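Unknown protein (Galdieria sulphuraria, PDB 2NYI) is of unknown function but carries tandem ACT domains, a fold often used for regulatory ligand binding, and probably pairs as a dimer. Local coordinates at the interface of chains A and B. Coordinates in Å, arbitrary orientation; residue numbers count along the deposited sequence, not the author numbering. Chains: chain A/B, unknown protein.

The interface of chains A and B. Residues chain A 33-37; chain B 41, 124-127.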
loop_
_atom_site.group_PDB
_atom_site.type_symbol
_atom_site.label_atom_id
_atom_site.label_comp_id
_atom_site.label_asym_id
_atom_site.label_seq_id
_atom_site.Cartn_x
_atom_site.Cartn_y
_atom_site.Cartn_z
ATOM N N VAL A 33 -16.091 -6.986 -1.607
ATOM C CA VAL A 33 -14.640 -6.853 -1.540
ATOM C C VAL A 33 -14.041 -8.245 -1.251
ATOM O O VAL A 33 -14.281 -8.794 -0.177
ATOM C CB VAL A 33 -14.236 -5.831 -0.441
ATOM C CG1 VAL A 33 -12.742 -5.822 -0.228
ATOM C CG2 VAL A 33 -14.745 -4.407 -0.794
ATOM N N GLU A 34 -13.301 -8.820 -2.205
ATOM C CA GLU A 34 -12.564 -10.079 -1.971
ATOM C C GLU A 34 -11.273 -9.798 -1.179
ATOM O O GLU A 34 -10.925 -10.505 -0.231
ATOM C CB GLU A 34 -12.231 -10.786 -3.286
ATOM C CG GLU A 34 -11.282 -11.996 -3.128
ATOM C CD GLU A 34 -10.930 -12.733 -4.447
ATOM O OE1 GLU A 34 -11.532 -12.446 -5.514
ATOM O OE2 GLU A 34 -10.034 -13.614 -4.397
ATOM N N SER A 35 -10.541 -8.773 -1.592
ATOM C CA SER A 35 -9.300 -8.407 -0.895
ATOM C C SER A 35 -8.955 -6.982 -1.248
ATOM O O SER A 35 -9.446 -6.463 -2.244
ATOM C CB SER A 35 -8.156 -9.349 -1.281
ATOM O OG SER A 35 -7.996 -9.356 -2.685
ATOM N N SER A 36 -8.113 -6.363 -0.418
ATOM C CA SER A 36 -7.727 -4.968 -0.632
ATOM C C SER A 36 -6.390 -4.664 0.016
ATOM O O SER A 36 -6.007 -5.256 1.049
ATOM C CB SER A 36 -8.812 -4.011 -0.126
ATOM O OG SER A 36 -8.986 -4.174 1.271
ATOM N N ARG A 37 -5.687 -3.708 -0.570
ATOM C CA ARG A 37 -4.466 -3.203 0.023
ATOM C C ARG A 37 -4.498 -1.697 -0.158
ATOM O O ARG A 37 -4.688 -1.224 -1.261
ATOM C CB ARG A 37 -3.260 -3.791 -0.697
ATOM C CG ARG A 37 -3.129 -5.304 -0.431
ATOM C CD ARG A 37 -1.857 -5.905 -0.939
ATOM N NE ARG A 37 -1.672 -7.248 -0.387
ATOM C CZ ARG A 37 -0.627 -8.033 -0.644
ATOM N NH1 ARG A 37 0.334 -7.633 -1.469
ATOM N NH2 ARG A 37 -0.550 -9.231 -0.084
ATOM N N LEU B 41 -1.657 -5.870 -6.081
ATOM C CA LEU B 41 -2.764 -6.840 -5.962
ATOM C C LEU B 41 -3.449 -7.040 -7.288
ATOM O O LEU B 41 -3.664 -6.080 -8.024
ATOM C CB LEU B 41 -3.787 -6.350 -4.914
ATOM C CG LEU B 41 -4.929 -7.286 -4.534
ATOM C CD1 LEU B 41 -4.357 -8.562 -3.867
ATOM C CD2 LEU B 41 -5.933 -6.555 -3.621
ATOM N N LEU B 124 -4.279 -0.315 5.568
ATOM C CA LEU B 124 -5.468 -1.196 5.592
ATOM C C LEU B 124 -5.260 -2.321 4.624
ATOM O O LEU B 124 -4.809 -2.116 3.471
ATOM C CB LEU B 124 -6.745 -0.413 5.229
ATOM C CG LEU B 124 -8.080 -1.162 5.331
ATOM C CD1 LEU B 124 -9.156 -0.285 5.970
ATOM C CD2 LEU B 124 -8.433 -1.577 3.921
ATOM N N GLU B 125 -5.554 -3.524 5.092
ATOM C CA GLU B 125 -5.639 -4.636 4.155
ATOM C C GLU B 125 -6.743 -5.593 4.560
ATOM O O GLU B 125 -7.005 -5.780 5.760
ATOM C CB GLU B 125 -4.280 -5.301 3.930
ATOM C CG GLU B 125 -3.797 -6.318 4.920
ATOM C CD GLU B 125 -2.569 -7.082 4.350
ATOM O OE1 GLU B 125 -1.531 -6.434 4.075
ATOM O OE2 GLU B 125 -2.661 -8.319 4.168
ATOM N N THR B 126 -7.444 -6.125 3.568
ATOM C CA THR B 126 -8.478 -7.128 3.848
ATOM C C THR B 126 -8.245 -8.357 2.971
ATOM O O THR B 126 -7.619 -8.275 1.904
ATOM C CB THR B 126 -9.921 -6.594 3.617
ATOM O OG1 THR B 126 -10.152 -6.455 2.218
ATOM C CG2 THR B 126 -10.141 -5.218 4.321
ATOM N N GLU B 127 -8.744 -9.498 3.433
ATOM C CA GLU B 127 -8.693 -10.723 2.632
ATOM C C GLU B 127 -9.900 -11.572 2.938
ATOM O O GLU B 127 -10.489 -11.467 4.020
ATOM C CB GLU B 127 -7.411 -11.517 2.891
ATOM C CG GLU B 127 -7.243 -12.002 4.312
ATOM C CD GLU B 127 -5.922 -12.756 4.530
ATOM O OE1 GLU B 127 -5.293 -13.191 3.523
ATOM O OE2 GLU B 127 -5.527 -12.915 5.709
HETATM O O HOH W 1 -11.853 -8.678 1.833
#
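The flat peptide groups of A:Ser36 and B:Thr126 face each other through a pair of N-H...O bonds where strand 32-41 of chain A runs antiparallel to strand 120-130 of chain B. A:Ser36 N donates to B:Thr126 O at 3.0 Å, standing above the plane of that carbonyl, 39° out of it. B:Thr126 N returns a bond to A:Ser36 O, also 3.0 Å, tilted from the plane of the A:Ser36 carbonyl. One face of this two-stranded join carries the hydroxyls of A:Ser36 and B:Thr126, with A:Val33 and B:Leu124 beside them; the other carries A:Ser35, B:Glu125 and B:Glu127. Both hydroxyls lie between their own backbone N and carbonyl carbon (chi1 62° and 72°), which brings A:Ser36 OG tip to tip with B:Thr126 OG1 at 2.7 Å. Small beta-hydroxy residues suit the place, since they add a polar bond without parting the backbones. B:Thr126 OG1 also holds a water at 2.8 Å, which reaches A:Val33 O, while A:Val33 CG1 packs against that threonine oxygen, the two side chains crossing at about a right angle. Over the A:Ser35 face of the chain A strand, on the side away from B:Thr126, the B:Leu41 methyl CD2 comes within 3.8 Å of A:Ser36 CA and also touches A:Ser35 OG; a branched leucine, with CG anti to its backbone N, can cover this backbone, and a glycine here would probably open a gap beside A:Ser35 and A:Ser36 and leave that face less well packed. Although the crystal alone does not prove the assembly, this patch, with its symmetry twin, is likely to stabilise an ACT-domain dimer by joining sheet edges of the two chains.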